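PDB 5WID: flavodoxin from Methanosarcina acetivorans C2A, which binds flavin mononucleotide and, as is general for flavodoxins, probably serves as a carrier in electron transfer. Local coordinates for residues V6-S11 against L63-K68; G84-S89 against L99-M104. All blocks are in the same frame, centred on the assembly; numbering follows the deposited sequence.

Contact 1: residues V6-S11 against L63-K68; sequences VYLSTS and LLPMEK. With FMN (flavin mononucleotide), chain D; ACT (acetate ion), chain F.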
loop_
_atom_site.group_PDB
_atom_site.type_symbol
_atom_site.label_atom_id
_atom_site.label_comp_id
_atom_site.label_asym_id
_atom_site.label_seq_id
_atom_site.Cartn_x
_atom_site.Cartn_y
_atom_site.Cartn_z
ATOM N N VAL A 6 1.702 3.085 3.015
ATOM C CA VAL A 6 1.257 2.931 4.401
ATOM C C VAL A 6 1.101 1.445 4.680
ATOM O O VAL A 6 0.522 0.730 3.859
ATOM C CB VAL A 6 -0.090 3.644 4.638
ATOM C CG1 VAL A 6 -0.533 3.488 6.115
ATOM C CG2 VAL A 6 -0.017 5.098 4.215
ATOM N N TYR A 7 1.564 0.984 5.845
ATOM C CA TYR A 7 1.538 -0.461 6.085
ATOM C C TYR A 7 1.268 -0.786 7.552
ATOM O O TYR A 7 1.509 0.019 8.459
ATOM C CB TYR A 7 2.858 -1.132 5.645
ATOM C CG TYR A 7 4.041 -0.614 6.416
ATOM C CD1 TYR A 7 4.713 0.536 6.010
ATOM C CD2 TYR A 7 4.457 -1.242 7.587
ATOM C CE1 TYR A 7 5.779 1.036 6.743
ATOM C CE2 TYR A 7 5.518 -0.745 8.330
ATOM C CZ TYR A 7 6.175 0.395 7.901
ATOM O OH TYR A 7 7.237 0.897 8.627
ATOM N N LEU A 8 0.755 -2.000 7.757
ATOM C CA LEU A 8 0.722 -2.666 9.052
ATOM C C LEU A 8 1.557 -3.928 8.931
ATOM O O LEU A 8 1.382 -4.696 7.978
ATOM C CB LEU A 8 -0.708 -3.031 9.472
ATOM C CG LEU A 8 -0.857 -3.627 10.880
ATOM C CD1 LEU A 8 -2.216 -3.255 11.497
ATOM C CD2 LEU A 8 -0.698 -5.156 10.845
ATOM N N SER A 9 2.423 -4.177 9.917
ATOM C CA SER A 9 3.254 -5.373 9.877
ATOM C C SER A 9 3.482 -5.872 11.293
ATOM O O SER A 9 3.788 -5.067 12.175
ATOM C CB SER A 9 4.596 -5.064 9.187
ATOM O OG SER A 9 5.363 -6.243 9.008
ATOM N N THR A 10 3.349 -7.188 11.501
ATOM C CA THR A 10 3.526 -7.777 12.830
ATOM C C THR A 10 4.910 -8.374 13.051
ATOM O O THR A 10 5.367 -8.453 14.199
ATOM C CB THR A 10 2.474 -8.874 13.095
ATOM O OG1 THR A 10 2.704 -10.006 12.246
ATOM C CG2 THR A 10 1.052 -8.338 12.855
ATOM N N SER A 11 5.592 -8.799 11.992
ATOM C CA SER A 11 6.910 -9.396 12.121
ATOM C C SER A 11 7.909 -8.826 11.129
ATOM O O SER A 11 9.048 -9.301 11.087
ATOM C CB SER A 11 6.834 -10.928 11.951
ATOM O OG SER A 11 6.763 -11.328 10.573
ATOM N N LEU A 63 -5.600 -6.917 9.624
ATOM C CA LEU A 63 -5.731 -6.779 11.071
ATOM C C LEU A 63 -6.631 -5.593 11.411
ATOM O O LEU A 63 -6.739 -4.628 10.646
ATOM C CB LEU A 63 -4.364 -6.629 11.736
ATOM C CG LEU A 63 -3.602 -7.951 11.935
ATOM C CD1 LEU A 63 -2.915 -8.368 10.628
ATOM C CD2 LEU A 63 -2.575 -7.830 13.053
ATOM N N LEU A 64 -7.310 -5.692 12.554
ATOM C CA LEU A 64 -8.301 -4.685 12.933
ATOM C C LEU A 64 -7.774 -3.247 12.950
ATOM O O LEU A 64 -8.507 -2.352 12.491
ATOM C CB LEU A 64 -8.909 -5.062 14.293
ATOM C CG LEU A 64 -9.998 -4.135 14.841
ATOM C CD1 LEU A 64 -11.146 -4.004 13.838
ATOM C CD2 LEU A 64 -10.512 -4.645 16.182
ATOM N N PRO A 65 -6.566 -2.942 13.446
ATOM C CA PRO A 65 -6.101 -1.548 13.358
ATOM C C PRO A 65 -6.048 -1.029 11.934
ATOM O O PRO A 65 -6.330 0.153 11.711
ATOM C CB PRO A 65 -4.703 -1.600 13.993
ATOM C CG PRO A 65 -4.810 -2.752 14.979
ATOM C CD PRO A 65 -5.618 -3.775 14.214
ATOM N N MET A 66 -5.716 -1.877 10.956
ATOM C CA MET A 66 -5.704 -1.411 9.572
ATOM C C MET A 66 -7.122 -1.252 9.031
ATOM O O MET A 66 -7.395 -0.337 8.237
ATOM C CB MET A 66 -4.892 -2.365 8.687
ATOM C CG MET A 66 -4.897 -1.975 7.192
ATOM S SD MET A 66 -4.264 -0.313 6.915
ATOM C CE MET A 66 -2.499 -0.603 6.962
ATOM N N GLU A 67 -8.038 -2.139 9.426
ATOM C CA GLU A 67 -9.420 -1.974 8.986
ATOM C C GLU A 67 -9.976 -0.643 9.469
ATOM O O GLU A 67 -10.634 0.084 8.713
ATOM C CB GLU A 67 -10.277 -3.138 9.484
ATOM C CG GLU A 67 -11.644 -3.187 8.840
ATOM C CD GLU A 67 -12.511 -4.306 9.383
ATOM O OE1 GLU A 67 -11.987 -5.178 10.112
ATOM O OE2 GLU A 67 -13.722 -4.310 9.074
ATOM N N LYS A 68 -9.693 -0.298 10.729
ATOM C CA LYS A 68 -10.124 0.982 11.284
ATOM C C LYS A 68 -9.439 2.142 10.570
ATOM O O LYS A 68 -10.088 3.131 10.205
ATOM C CB LYS A 68 -9.829 0.996 12.785
ATOM C CG LYS A 68 -10.132 2.305 13.489
ATOM C CD LYS A 68 -9.856 2.188 14.984
ATOM C CE LYS A 68 -10.762 3.109 15.784
ATOM N NZ LYS A 68 -12.189 2.681 15.714
HETATM N N1 FMN D . -1.817 -15.976 6.820
HETATM C C2 FMN D . -2.881 -16.173 5.972
HETATM O O2 FMN D . -2.691 -16.207 4.753
HETATM N N3 FMN D . -4.159 -16.334 6.483
HETATM C C4 FMN D . -4.392 -16.284 7.832
HETATM O O4 FMN D . -5.555 -16.421 8.242
HETATM C C4A FMN D . -3.309 -16.096 8.695
HETATM N N5 FMN D . -3.494 -16.060 10.061
HETATM C C5A FMN D . -2.415 -15.875 10.903
HETATM C C6 FMN D . -2.630 -15.852 12.280
HETATM C C7 FMN D . -1.560 -15.665 13.140
HETATM C C7M FMN D . -1.818 -15.640 14.625
HETATM C C8 FMN D . -0.271 -15.516 12.634
HETATM C C8M FMN D . 0.897 -15.318 13.560
HETATM C C9 FMN D . -0.050 -15.543 11.252
HETATM C C9A FMN D . -1.127 -15.724 10.392
HETATM N N10 FMN D . -0.934 -15.749 9.019
HETATM C C10 FMN D . -2.017 -15.944 8.180
HETATM C "C1'" FMN D . 0.436 -15.612 8.438
HETATM C "C2'" FMN D . 0.919 -14.169 8.305
HETATM O "O2'" FMN D . 0.104 -13.397 7.440
HETATM C "C3'" FMN D . 2.331 -14.243 7.732
HETATM O "O3'" FMN D . 3.190 -14.800 8.710
HETATM C "C4'" FMN D . 2.883 -12.899 7.247
HETATM O "O4'" FMN D . 4.122 -13.157 6.614
HETATM C "C5'" FMN D . 3.072 -11.874 8.368
HETATM O "O5'" FMN D . 3.491 -10.662 7.762
HETATM P P FMN D . 3.870 -9.390 8.666
HETATM O O1P FMN D . 3.896 -8.200 7.739
HETATM O O2P FMN D . 2.791 -9.215 9.716
HETATM O O3P FMN D . 5.215 -9.637 9.290
HETATM C C ACT F . 7.493 1.015 11.966
HETATM O O ACT F . 7.010 0.827 13.115
HETATM O OXT ACT F . 7.261 0.157 11.071
HETATM C CH3 ACT F . 8.329 2.210 11.679
#
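Apolar strand-to-helix packing joins the C-terminal end of strand 2-8, in the central, mainly parallel sheet of the flavodoxin fold, to the first turn of helix 64-76, right beside the loop that binds the FMN phosphate. The two short segments run roughly antiparallel, at 149°, with their axes 9.1 Å apart. Leu-8 carries the contact. Its CG stands anti to the backbone N, and its two methyls are shared out: CD1 reaches the ring of Pro-65 at CB (3.9 Å), while CD2 faces the forked end of Leu-63, 3.9 Å from each of its methyls CD1 and CD2, the side chains crossing at about a right angle. Met-66 comes in from the helix with a chain bent at chi2 and chi3, and this turns its CE onto the strand backbone, 3.6 Å from Leu-8 N. On the other face of the strand Tyr-7 turns its ring toward helix 13-27, touching Ala-18 and Lys-15, and its OH donates to an acetate, probably from the crystallisation liquor. An alanine in place of Tyr-7 would lose that ring and hydroxyl, and would probably loosen the packing between strand 2-8 and helix 13-27. After Leu-8 the chain wraps the phosphate of FMN. Ser-9 OG gives its hydrogen to O1P, and Ser-11 binds O3P through both N and OG. O2P is likewise gripped twice by Thr-10, from N along a fairly straight N-H (163°) and from OG1 at 2.7 Å, while the CG2 of the same side chain rests 3.7 Å from Leu-63 CD2.

Contact 2: residues G84-S89 against L99-M104; sequences GAAFGS and LIAEKM. With FMN (flavin mononucleotide), chain D.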
loop_
_atom_site.group_PDB
_atom_site.type_symbol
_atom_site.label_atom_id
_atom_site.label_comp_id
_atom_site.label_asym_id
_atom_site.label_seq_id
_atom_site.Cartn_x
_atom_site.Cartn_y
_atom_site.Cartn_z
ATOM N N GLY A 84 -4.585 4.204 -6.233
ATOM C CA GLY A 84 -4.369 3.329 -5.096
ATOM C C GLY A 84 -3.582 2.084 -5.460
ATOM O O GLY A 84 -3.521 1.707 -6.634
ATOM N N ALA A 85 -2.970 1.444 -4.461
ATOM C CA ALA A 85 -2.312 0.156 -4.648
ATOM C C ALA A 85 -2.443 -0.629 -3.350
ATOM O O ALA A 85 -2.491 -0.049 -2.264
ATOM C CB ALA A 85 -0.834 0.314 -5.041
ATOM N N ALA A 86 -2.491 -1.956 -3.463
ATOM C CA ALA A 86 -2.743 -2.812 -2.312
ATOM C C ALA A 86 -1.710 -3.928 -2.277
ATOM O O ALA A 86 -1.373 -4.488 -3.326
ATOM C CB ALA A 86 -4.172 -3.402 -2.375
ATOM N N PHE A 87 -1.221 -4.268 -1.075
ATOM C CA PHE A 87 -0.182 -5.287 -0.969
ATOM C C PHE A 87 -0.185 -5.911 0.421
ATOM O O PHE A 87 -0.867 -5.446 1.337
ATOM C CB PHE A 87 1.214 -4.718 -1.293
ATOM C CG PHE A 87 1.712 -3.690 -0.293
ATOM C CD1 PHE A 87 1.291 -2.376 -0.373
ATOM C CD2 PHE A 87 2.636 -4.042 0.690
ATOM C CE1 PHE A 87 1.743 -1.408 0.536
ATOM C CE2 PHE A 87 3.107 -3.098 1.601
ATOM C CZ PHE A 87 2.662 -1.776 1.530
ATOM N N GLY A 88 0.605 -6.981 0.569
ATOM C CA GLY A 88 0.807 -7.559 1.893
ATOM C C GLY A 88 1.463 -8.924 1.884
ATOM O O GLY A 88 1.486 -9.599 0.855
ATOM N N SER A 89 1.982 -9.355 3.029
ATOM C CA SER A 89 2.552 -10.689 3.183
ATOM C C SER A 89 1.527 -11.595 3.852
ATOM O O SER A 89 0.668 -11.130 4.602
ATOM C CB SER A 89 3.838 -10.627 4.014
ATOM O OG SER A 89 4.398 -11.908 4.244
ATOM N N LEU A 99 -8.882 -7.610 0.120
ATOM C CA LEU A 99 -9.862 -6.819 0.856
ATOM C C LEU A 99 -9.493 -5.344 0.876
ATOM O O LEU A 99 -10.370 -4.478 0.804
ATOM C CB LEU A 99 -9.984 -7.363 2.279
ATOM C CG LEU A 99 -10.522 -8.793 2.273
ATOM C CD1 LEU A 99 -10.406 -9.408 3.673
ATOM C CD2 LEU A 99 -11.977 -8.821 1.780
ATOM N N ILE A 100 -8.200 -5.041 0.991
ATOM C CA ILE A 100 -7.750 -3.653 0.926
ATOM C C ILE A 100 -8.116 -3.046 -0.420
ATOM O O ILE A 100 -8.666 -1.944 -0.497
ATOM C CB ILE A 100 -6.232 -3.575 1.184
ATOM C CG1 ILE A 100 -5.939 -3.930 2.647
ATOM C CG2 ILE A 100 -5.691 -2.187 0.789
ATOM C CD1 ILE A 100 -4.455 -4.051 2.935
ATOM N N ALA A 101 -7.796 -3.755 -1.506
ATOM C CA ALA A 101 -8.123 -3.262 -2.842
ATOM C C ALA A 101 -9.618 -3.018 -2.997
ATOM O O ALA A 101 -10.032 -2.001 -3.564
ATOM C CB ALA A 101 -7.641 -4.256 -3.898
ATOM N N GLU A 102 -10.446 -3.953 -2.515
ATOM C CA GLU A 102 -11.892 -3.785 -2.631
ATOM C C GLU A 102 -12.366 -2.551 -1.869
ATOM O O GLU A 102 -13.196 -1.784 -2.372
ATOM C CB GLU A 102 -12.603 -5.049 -2.138
ATOM C CG GLU A 102 -12.621 -6.159 -3.176
ATOM C CD GLU A 102 -12.929 -7.534 -2.596
ATOM O OE1 GLU A 102 -13.509 -7.606 -1.490
ATOM O OE2 GLU A 102 -12.593 -8.542 -3.259
ATOM N N LYS A 103 -11.840 -2.338 -0.658
ATOM C CA LYS A 103 -12.177 -1.137 0.102
ATOM C C LYS A 103 -11.793 0.123 -0.655
ATOM O O LYS A 103 -12.571 1.081 -0.710
ATOM C CB LYS A 103 -11.460 -1.149 1.446
ATOM C CG LYS A 103 -12.277 -1.608 2.612
ATOM C CD LYS A 103 -11.539 -1.284 3.910
ATOM C CE LYS A 103 -11.943 -2.260 4.990
ATOM N NZ LYS A 103 -13.389 -2.157 5.231
ATOM N N MET A 104 -10.586 0.144 -1.237
ATOM C CA MET A 104 -10.151 1.320 -1.985
ATOM C C MET A 104 -11.082 1.614 -3.155
ATOM O O MET A 104 -11.422 2.777 -3.408
ATOM C CB MET A 104 -8.725 1.127 -2.489
ATOM C CG MET A 104 -7.702 1.097 -1.380
ATOM S SD MET A 104 -6.074 0.806 -2.104
ATOM C CE MET A 104 -5.078 1.839 -1.059
HETATM N N1 FMN D . -1.817 -15.976 6.820
HETATM C C2 FMN D . -2.881 -16.173 5.972
HETATM O O2 FMN D . -2.691 -16.207 4.753
HETATM N N3 FMN D . -4.159 -16.334 6.483
HETATM C C4 FMN D . -4.392 -16.284 7.832
HETATM O O4 FMN D . -5.555 -16.421 8.242
HETATM C C4A FMN D . -3.309 -16.096 8.695
HETATM N N5 FMN D . -3.494 -16.060 10.061
HETATM C C5A FMN D . -2.415 -15.875 10.903
HETATM C C6 FMN D . -2.630 -15.852 12.280
HETATM C C7 FMN D . -1.560 -15.665 13.140
HETATM C C7M FMN D . -1.818 -15.640 14.625
HETATM C C8 FMN D . -0.271 -15.516 12.634
HETATM C C8M FMN D . 0.897 -15.318 13.560
HETATM C C9 FMN D . -0.050 -15.543 11.252
HETATM C C9A FMN D . -1.127 -15.724 10.392
HETATM N N10 FMN D . -0.934 -15.749 9.019
HETATM C C10 FMN D . -2.017 -15.944 8.180
HETATM C "C1'" FMN D . 0.436 -15.612 8.438
HETATM C "C2'" FMN D . 0.919 -14.169 8.305
HETATM O "O2'" FMN D . 0.104 -13.397 7.440
HETATM C "C3'" FMN D . 2.331 -14.243 7.732
HETATM O "O3'" FMN D . 3.190 -14.800 8.710
HETATM C "C4'" FMN D . 2.883 -12.899 7.247
HETATM O "O4'" FMN D . 4.122 -13.157 6.614
HETATM C "C5'" FMN D . 3.072 -11.874 8.368
HETATM O "O5'" FMN D . 3.491 -10.662 7.762
HETATM P P FMN D . 3.870 -9.390 8.666
HETATM O O1P FMN D . 3.896 -8.200 7.739
HETATM O O2P FMN D . 2.791 -9.215 9.716
HETATM O O3P FMN D . 5.215 -9.637 9.290
#
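Ser-89 OG, at the pocket end of strand 83-90, is gripped by two good hydrogen bonds and one weak one: it accepts from the ribityl hydroxyl O4' of FMN at 2.7 Å and offers its own hydrogen to His-120 O, with a weak second bond to Ile-118 O. OG stands anti to the backbone N of Ser-89. Further back along the strand the contact is van der Waals packing, of side chains on one another and on the backbone. Strand 83-90 and helix 96-106 are the first two elements of a beta-alpha-beta unit that closes with strand 110-119, and the short segments lie almost antiparallel, at 162°, with axes 7.5 Å apart. Ala-86 sits at the middle of this approach. Its CB points at the helix and meets Ile-100 CG2 at 3.7 Å, with the Ala-101 CB at 3.9 Å and the Ala-101 backbone N close by. The Ile-100 side chain leans on past Ala-86 toward Val-53 and Ser-55 of the neighbouring strand. One turn later Met-104, its chain bent at chi3, lays its thioether end across the strand backbone, with CE 3.4 Å from Ala-85 O. Gly-84 leaves room for this, since a CB there would stand only 3.2 Å from Met-104 SD. Gly-88 is called for by its own backbone angles, at which a CB would jam against the preceding carbonyl O. Small residues on the strand thus let the helix settle close through methyl and thioether contacts, while the polar side chain of this strand segment, Ser-89, is at the flavin end.

How the contacts relate
Contact 1 and contact 2 are two helix-on-sheet packings of the same flavodoxin domain, their centres 12 Å apart and one following the other along the chain. Strands 2-8 and 83-90 both pair with strand 50-58, which lies between them, and the segments still touch directly: Phe-87 CZ comes within 4.0 Å of Val-6 O. Helices 64-76 and 96-106 also meet, with Glu-67 CG 4.0 Å from Lys-103 CE. At the pocket end both contacts reach one FMN, the loop after Leu-8 gripping the phosphate and Ser-89 of strand 83-90 the ribityl chain. Thr-14 links these sites: its N donates to FMN, and its OG1 accepts from Ser-89 N.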